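Local atomic coordinates of hydrogenase maturation protease (Wolinella succinogenes, PDB entry 3PU6), a protein that probably acts as an endopeptidase that matures hydrogenase, activating it by trimming a precursor of the enzyme. Residues 108-113 with 139-144; 18-23 with 132-137. All coordinates share one frame; numbering follows the deposited sequence.

Contact 1 (108-113 with 139-144); sequences IFLGIS and GRIKEL
Ile108 holds CG1 anti to its carbonyl carbon (chi1 -69°) and Leu144 holds CG anti to its backbone N (chi1 169°), and from these torsions the two side chains reach toward each other between strand and helix. The layers they join belong to the alpha/beta fold of the hydrogenase maturation proteases: strand 106-114, inside the mixed sheet, is covered on this face by the long C-terminal helix 128-147. The tips meet head-on, Ile108 CD1 lying 3.9 Å from Leu144 CD2 and 4.1 Å from Leu144 CD1, so the methyl rests against both branches of the leucine. One strand repeat further on, Leu110 sends CD1 toward the same helix, where the ethyl arm of Ile141 runs slantwise past it. All four side chains are buried and the contact is purely apolar. Val60 of the neighbouring strand 58-66 also packs on Ile108, Ile141 and Leu144, while Phe75 of strand 73-77 touches Ile108 and Leu110 as well as Arg140. On the more exposed side of the helix, Arg140 NE forms a salt bridge with Glu143 OE1 one turn on, its hydrogen bond weak. In the core, Leu110 CD1 sits 4.0 Å from Ile141 CD1 and 4.1 Å from Ile141 CG1.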
ATOM      1  N   ILE A 108       5.244   7.074  -1.885  1.00 32.04           N
ATOM      2  CA  ILE A 108       4.104   7.054  -2.761  1.00 30.92           C
ATOM      3  C   ILE A 108       2.914   6.400  -2.085  1.00 29.82           C
ATOM      4  O   ILE A 108       3.043   5.314  -1.539  1.00 30.19           O
ATOM      5  CB  ILE A 108       4.459   6.305  -4.064  1.00 31.22           C
ATOM      6  CG1 ILE A 108       5.471   7.129  -4.870  1.00 31.74           C
ATOM      7  CG2 ILE A 108       3.207   6.003  -4.872  1.00 30.03           C
ATOM      8  CD1 ILE A 108       6.455   6.303  -5.616  1.00 32.88           C
ATOM      9  N   PHE A 109       1.755   7.064  -2.123  1.00 30.80           N
ATOM     10  CA  PHE A 109       0.503   6.462  -1.647  1.00 30.07           C
ATOM     11  C   PHE A 109      -0.256   5.749  -2.762  1.00 29.47           C
ATOM     12  O   PHE A 109      -0.348   6.254  -3.866  1.00 30.60           O
ATOM     13  CB  PHE A 109      -0.417   7.486  -0.942  1.00 30.16           C
ATOM     14  CG  PHE A 109      -1.698   6.877  -0.405  1.00 30.48           C
ATOM     15  CD1 PHE A 109      -1.698   6.120   0.757  1.00 31.56           C
ATOM     16  CD2 PHE A 109      -2.894   7.015  -1.093  1.00 30.09           C
ATOM     17  CE1 PHE A 109      -2.879   5.520   1.223  1.00 32.38           C
ATOM     18  CE2 PHE A 109      -4.071   6.424  -0.629  1.00 30.29           C
ATOM     19  CZ  PHE A 109      -4.063   5.677   0.520  1.00 32.03           C
ATOM     20  N   LEU A 110      -0.787   4.570  -2.460  1.00 29.11           N
ATOM     21  CA  LEU A 110      -1.651   3.832  -3.374  1.00 29.67           C
ATOM     22  C   LEU A 110      -2.959   3.411  -2.706  1.00 30.01           C
ATOM     23  O   LEU A 110      -2.988   2.420  -1.980  1.00 30.09           O
ATOM     24  CB  LEU A 110      -0.934   2.585  -3.878  1.00 30.27           C
ATOM     25  CG  LEU A 110      -1.536   1.811  -5.064  1.00 31.08           C
ATOM     26  CD1 LEU A 110      -0.533   0.811  -5.585  1.00 30.93           C
ATOM     27  CD2 LEU A 110      -2.836   1.109  -4.720  1.00 30.99           C
ATOM     28  N   GLY A 111      -4.036   4.157  -2.956  1.00 30.32           N
ATOM     29  CA  GLY A 111      -5.330   3.875  -2.361  1.00 30.28           C
ATOM     30  C   GLY A 111      -6.212   3.042  -3.265  1.00 30.43           C
ATOM     31  O   GLY A 111      -6.349   3.339  -4.444  1.00 31.78           O
ATOM     32  N   ILE A 112      -6.801   1.990  -2.714  1.00 29.72           N
ATOM     33  CA  ILE A 112      -7.665   1.095  -3.463  1.00 28.99           C
ATOM     34  C   ILE A 112      -9.022   1.227  -2.839  1.00 29.32           C
ATOM     35  O   ILE A 112      -9.222   0.872  -1.686  1.00 30.83           O
ATOM     36  CB  ILE A 112      -7.183  -0.363  -3.385  1.00 28.24           C
ATOM     37  CG1 ILE A 112      -5.730  -0.461  -3.845  1.00 28.90           C
ATOM     38  CG2 ILE A 112      -8.064  -1.302  -4.207  1.00 27.37           C
ATOM     39  CD1 ILE A 112      -5.023  -1.733  -3.374  1.00 30.24           C
ATOM     40  N   SER A 113      -9.959   1.773  -3.590  1.00 29.45           N
ATOM     41  CA  SER A 113     -11.247   2.080  -3.012  1.00 30.39           C
ATOM     42  C   SER A 113     -12.053   0.800  -2.889  1.00 29.42           C
ATOM     43  O   SER A 113     -12.015  -0.049  -3.789  1.00 26.87           O
ATOM     44  CB  SER A 113     -11.982   3.169  -3.803  1.00 30.20           C
ATOM     45  OG  SER A 113     -12.291   2.761  -5.119  1.00 35.00           O
ATOM     46  N   GLY A 139      -0.921  -3.969 -11.380  1.00 35.95           N
ATOM     47  CA  GLY A 139      -0.612  -3.329 -12.637  1.00 35.56           C
ATOM     48  C   GLY A 139       0.183  -2.065 -12.418  1.00 38.43           C
ATOM     49  O   GLY A 139       1.250  -1.879 -13.014  1.00 38.50           O
ATOM     50  N   ARG A 140      -0.328  -1.198 -11.546  1.00 37.02           N
ATOM     51  CA  ARG A 140       0.282   0.113 -11.323  1.00 36.13           C
ATOM     52  C   ARG A 140       1.638   0.051 -10.624  1.00 35.17           C
ATOM     53  O   ARG A 140       2.483   0.925 -10.822  1.00 34.57           O
ATOM     54  CB  ARG A 140      -0.682   1.029 -10.565  1.00 37.09           C
ATOM     55  CG  ARG A 140      -2.122   0.910 -11.048  1.00 37.19           C
ATOM     56  CD  ARG A 140      -2.286   1.430 -12.472  1.00 38.49           C
ATOM     57  NE  ARG A 140      -2.025   2.868 -12.531  1.00 40.54           N
ATOM     58  CZ  ARG A 140      -2.885   3.809 -12.139  1.00 41.74           C
ATOM     59  NH1 ARG A 140      -4.086   3.470 -11.657  1.00 38.23           N
ATOM     60  NH2 ARG A 140      -2.549   5.095 -12.231  1.00 41.31           N
ATOM     61  N   ILE A 141       1.850  -0.981  -9.813  1.00 35.42           N
ATOM     62  CA  ILE A 141       3.139  -1.150  -9.136  1.00 36.05           C
ATOM     63  C   ILE A 141       4.154  -1.509 -10.183  1.00 35.78           C
ATOM     64  O   ILE A 141       5.285  -1.046 -10.145  1.00 35.53           O
ATOM     65  CB  ILE A 141       3.120  -2.255  -8.033  1.00 36.55           C
ATOM     66  CG1 ILE A 141       2.420  -1.740  -6.782  1.00 33.46           C
ATOM     67  CG2 ILE A 141       4.533  -2.648  -7.642  1.00 35.99           C
ATOM     68  CD1 ILE A 141       3.143  -0.571  -6.160  1.00 32.90           C
ATOM     69  N   LYS A 142       3.722  -2.339 -11.125  1.00 36.40           N
ATOM     70  CA  LYS A 142       4.551  -2.731 -12.245  1.00 37.59           C
ATOM     71  C   LYS A 142       4.869  -1.524 -13.123  1.00 37.47           C
ATOM     72  O   LYS A 142       5.981  -1.410 -13.637  1.00 37.91           O
ATOM     73  CB  LYS A 142       3.859  -3.814 -13.063  1.00 38.06           C
ATOM     74  CG  LYS A 142       3.764  -5.156 -12.376  1.00 39.02           C
ATOM     75  CD  LYS A 142       2.897  -6.095 -13.189  1.00 40.55           C
ATOM     76  CE  LYS A 142       3.180  -7.558 -12.881  1.00 43.24           C
ATOM     77  NZ  LYS A 142       2.174  -8.465 -13.533  1.00 42.74           N
ATOM     78  N   GLU A 143       3.904  -0.617 -13.287  1.00 36.83           N
ATOM     79  CA  GLU A 143       4.129   0.594 -14.089  1.00 36.59           C
ATOM     80  C   GLU A 143       5.137   1.492 -13.392  1.00 36.28           C
ATOM     81  O   GLU A 143       6.034   2.052 -14.031  1.00 36.81           O
ATOM     82  CB  GLU A 143       2.818   1.347 -14.360  1.00 36.68           C
ATOM     83  CG  GLU A 143       1.784   0.528 -15.140  1.00 38.27           C
ATOM     84  CD  GLU A 143       0.358   1.079 -15.046  1.00 40.41           C
ATOM     85  OE1 GLU A 143       0.197   2.319 -14.909  1.00 38.13           O
ATOM     86  OE2 GLU A 143      -0.598   0.260 -15.117  1.00 41.42           O
ATOM     87  N   LEU A 144       4.998   1.605 -12.074  1.00 35.95           N
ATOM     88  CA  LEU A 144       5.909   2.418 -11.274  1.00 35.83           C
ATOM     89  C   LEU A 144       7.318   1.858 -11.318  1.00 34.93           C
ATOM     90  O   LEU A 144       8.296   2.597 -11.388  1.00 34.20           O
ATOM     91  CB  LEU A 144       5.434   2.480  -9.832  1.00 35.48           C
ATOM     92  CG  LEU A 144       6.489   3.088  -8.918  1.00 35.19           C
ATOM     93  CD1 LEU A 144       6.724   4.547  -9.289  1.00 34.04           C
ATOM     94  CD2 LEU A 144       6.096   2.921  -7.460  1.00 35.05           C
TER

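Contact 2 (18-23 with 132-137)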
ATOM      1  N   ASP A  18     -11.147  -5.044   3.276  1.00 29.91           N
ATOM      2  CA  ASP A  18     -10.190  -4.168   3.942  1.00 31.19           C
ATOM      3  C   ASP A  18      -8.816  -4.822   3.976  1.00 30.75           C
ATOM      4  O   ASP A  18      -7.825  -4.223   4.394  1.00 31.36           O
ATOM      5  CB  ASP A  18     -10.665  -3.788   5.342  1.00 31.74           C
ATOM      6  CG  ASP A  18      -9.687  -2.871   6.069  1.00 34.72           C
ATOM      7  OD1 ASP A  18      -9.380  -1.760   5.560  1.00 34.64           O
ATOM      8  OD2 ASP A  18      -9.239  -3.262   7.179  1.00 36.80           O
ATOM      9  N   GLY A  19      -8.761  -6.058   3.508  1.00 30.05           N
ATOM     10  CA  GLY A  19      -7.485  -6.707   3.320  1.00 31.20           C
ATOM     11  C   GLY A  19      -6.977  -6.654   1.889  1.00 31.26           C
ATOM     12  O   GLY A  19      -6.014  -7.340   1.569  1.00 33.23           O
ATOM     13  N   VAL A  20      -7.610  -5.851   1.034  1.00 28.63           N
ATOM     14  CA  VAL A  20      -7.242  -5.800  -0.370  1.00 30.15           C
ATOM     15  C   VAL A  20      -5.764  -5.508  -0.535  1.00 30.68           C
ATOM     16  O   VAL A  20      -5.110  -6.146  -1.360  1.00 30.37           O
ATOM     17  CB  VAL A  20      -8.103  -4.779  -1.212  1.00 30.44           C
ATOM     18  CG1 VAL A  20      -7.731  -3.320  -0.893  1.00 28.30           C
ATOM     19  CG2 VAL A  20      -7.977  -5.067  -2.696  1.00 26.22           C
ATOM     20  N   ALA A  21      -5.246  -4.556   0.245  1.00 29.35           N
ATOM     21  CA  ALA A  21      -3.833  -4.203   0.162  1.00 29.75           C
ATOM     22  C   ALA A  21      -2.918  -5.328   0.678  1.00 31.70           C
ATOM     23  O   ALA A  21      -1.752  -5.391   0.316  1.00 32.20           O
ATOM     24  CB  ALA A  21      -3.553  -2.909   0.878  1.00 29.19           C
ATOM     25  N   ILE A  22      -3.444  -6.212   1.518  1.00 31.12           N
ATOM     26  CA  ILE A  22      -2.693  -7.377   1.938  1.00 32.47           C
ATOM     27  C   ILE A  22      -2.626  -8.307   0.748  1.00 33.79           C
ATOM     28  O   ILE A  22      -1.583  -8.898   0.450  1.00 35.30           O
ATOM     29  CB  ILE A  22      -3.342  -8.134   3.134  1.00 33.57           C
ATOM     30  CG1 ILE A  22      -3.615  -7.202   4.314  1.00 31.34           C
ATOM     31  CG2 ILE A  22      -2.457  -9.265   3.564  1.00 33.74           C
ATOM     32  CD1 ILE A  22      -2.465  -6.358   4.665  1.00 32.00           C
ATOM     33  N   ALA A  23      -3.745  -8.439   0.052  1.00 32.90           N
ATOM     34  CA  ALA A  23      -3.770  -9.263  -1.145  1.00 32.73           C
ATOM     35  C   ALA A  23      -2.718  -8.769  -2.166  1.00 34.82           C
ATOM     36  O   ALA A  23      -1.893  -9.537  -2.667  1.00 36.85           O
ATOM     37  CB  ALA A  23      -5.151  -9.274  -1.729  1.00 31.06           C
ATOM     38  N   ASP A 132     -10.424  -8.011  -8.238  1.00 32.31           N
ATOM     39  CA  ASP A 132     -10.035  -7.377  -9.490  1.00 32.61           C
ATOM     40  C   ASP A 132      -9.171  -6.147  -9.225  1.00 32.43           C
ATOM     41  O   ASP A 132      -8.117  -5.973  -9.838  1.00 32.19           O
ATOM     42  CB  ASP A 132     -11.272  -6.985 -10.309  1.00 32.75           C
ATOM     43  CG  ASP A 132     -12.062  -8.193 -10.818  1.00 35.03           C
ATOM     44  OD1 ASP A 132     -11.554  -9.341 -10.755  1.00 35.78           O
ATOM     45  OD2 ASP A 132     -13.209  -7.992 -11.274  1.00 36.26           O
ATOM     46  N   SER A 133      -9.636  -5.302  -8.305  1.00 33.23           N
ATOM     47  CA  SER A 133      -8.933  -4.081  -7.903  1.00 31.73           C
ATOM     48  C   SER A 133      -7.483  -4.309  -7.501  1.00 31.72           C
ATOM     49  O   SER A 133      -6.620  -3.485  -7.792  1.00 31.55           O
ATOM     50  CB  SER A 133      -9.656  -3.417  -6.735  1.00 31.84           C
ATOM     51  OG  SER A 133     -10.890  -2.869  -7.143  1.00 33.22           O
ATOM     52  N   ALA A 134      -7.223  -5.413  -6.803  1.00 31.39           N
ATOM     53  CA  ALA A 134      -5.868  -5.744  -6.373  1.00 31.06           C
ATOM     54  C   ALA A 134      -4.970  -6.064  -7.573  1.00 31.97           C
ATOM     55  O   ALA A 134      -3.828  -5.628  -7.633  1.00 31.98           O
ATOM     56  CB  ALA A 134      -5.885  -6.893  -5.385  1.00 30.00           C
ATOM     57  N   PHE A 135      -5.496  -6.814  -8.533  1.00 32.49           N
ATOM     58  CA  PHE A 135      -4.764  -7.069  -9.770  1.00 32.70           C
ATOM     59  C   PHE A 135      -4.513  -5.814 -10.581  1.00 33.02           C
ATOM     60  O   PHE A 135      -3.424  -5.638 -11.121  1.00 34.80           O
ATOM     61  CB  PHE A 135      -5.441  -8.152 -10.604  1.00 33.28           C
ATOM     62  CG  PHE A 135      -5.196  -9.532 -10.073  1.00 34.75           C
ATOM     63  CD1 PHE A 135      -4.001 -10.182 -10.336  1.00 34.41           C
ATOM     64  CD2 PHE A 135      -6.132 -10.153  -9.265  1.00 34.48           C
ATOM     65  CE1 PHE A 135      -3.763 -11.434  -9.835  1.00 35.89           C
ATOM     66  CE2 PHE A 135      -5.896 -11.402  -8.757  1.00 33.89           C
ATOM     67  CZ  PHE A 135      -4.711 -12.047  -9.045  1.00 35.40           C
ATOM     68  N   VAL A 136      -5.506  -4.935 -10.643  1.00 31.50           N
ATOM     69  CA  VAL A 136      -5.333  -3.629 -11.266  1.00 31.48           C
ATOM     70  C   VAL A 136      -4.252  -2.811 -10.552  1.00 32.52           C
ATOM     71  O   VAL A 136      -3.457  -2.110 -11.189  1.00 33.52           O
ATOM     72  CB  VAL A 136      -6.671  -2.855 -11.294  1.00 31.69           C
ATOM     73  CG1 VAL A 136      -6.450  -1.390 -11.615  1.00 30.73           C
ATOM     74  CG2 VAL A 136      -7.635  -3.492 -12.277  1.00 28.53           C
ATOM     75  N   ALA A 137      -4.225  -2.924  -9.225  1.00 33.33           N
ATOM     76  CA  ALA A 137      -3.211  -2.281  -8.383  1.00 33.38           C
ATOM     77  C   ALA A 137      -1.798  -2.868  -8.589  1.00 34.14           C
ATOM     78  O   ALA A 137      -0.801  -2.146  -8.546  1.00 33.75           O
ATOM     79  CB  ALA A 137      -3.618  -2.358  -6.914  1.00 31.28           C
TER
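The flat groups where Val20 and Ala134 meet are backbone peptides, one from each helix. Val20 CG2 stands above the plane of the Ser133-Ala134 peptide but displaced past its nitrogen, 4.2 Å from Ala134 N, and rests against the methyl beside it, 3.9 Å from Ala134 CB. In the other direction that methyl stands beyond the carbonyl oxygen of Val20, tilted off the peptide plane, with Ala134 CB 4.2 Å from Val20 O. Helix 20-31, which follows the first strand of the alpha/beta sandwich, thus packs its first turn against helix 128-147 on the same side of the sheet. The backbones come close, Val20 CA and Ala134 CA being 6.2 Å apart, as the small side chain of Ala134 permits. Val20 has CG2 anti to its backbone N, which directs this branch at the partner helix. One turn later, Ala23 CB adds a looser methyl contact, 4.4 Å from Ala134 CB. Gly19 is at the N-cap position, and Gly19 O accepts a hydrogen bond from Ala23 N (2.9 Å). Around the pair, Val20 also touches Ala64 of strand 58-66, and Leu126 packs on Ala23. Ser133 turns its OG to Gly129 O within its own helix. The contact is made of methyl against methyl, with backbone N and O just behind, so what passes between these segments is apolar packing, with neither charge nor polar side chain bridging them.

Overall arrangement
Both contacts use helix 128-147 and are buried, but they join it to different partners: 108-113 with 139-144 is a strand-to-helix contact, 18-23 with 132-137 a helix-to-helix one. Contact 1, the nearer to the centre of the chain, is built from long branched side chains that bridge well-separated backbones; contact 2, whose Ala23 is partly exposed, relies on small residues and close backbones. Their centres are about 10 Å apart, and packing joins them. Ile112 CG2 lies 3.7 Å from Ser133 CB and 3.9 Å from Val20 CG1, and Ile112 CD1 touches Ala137. More loosely, Leu110 CD2 packs on Ala137 CB, 4.2 Å away.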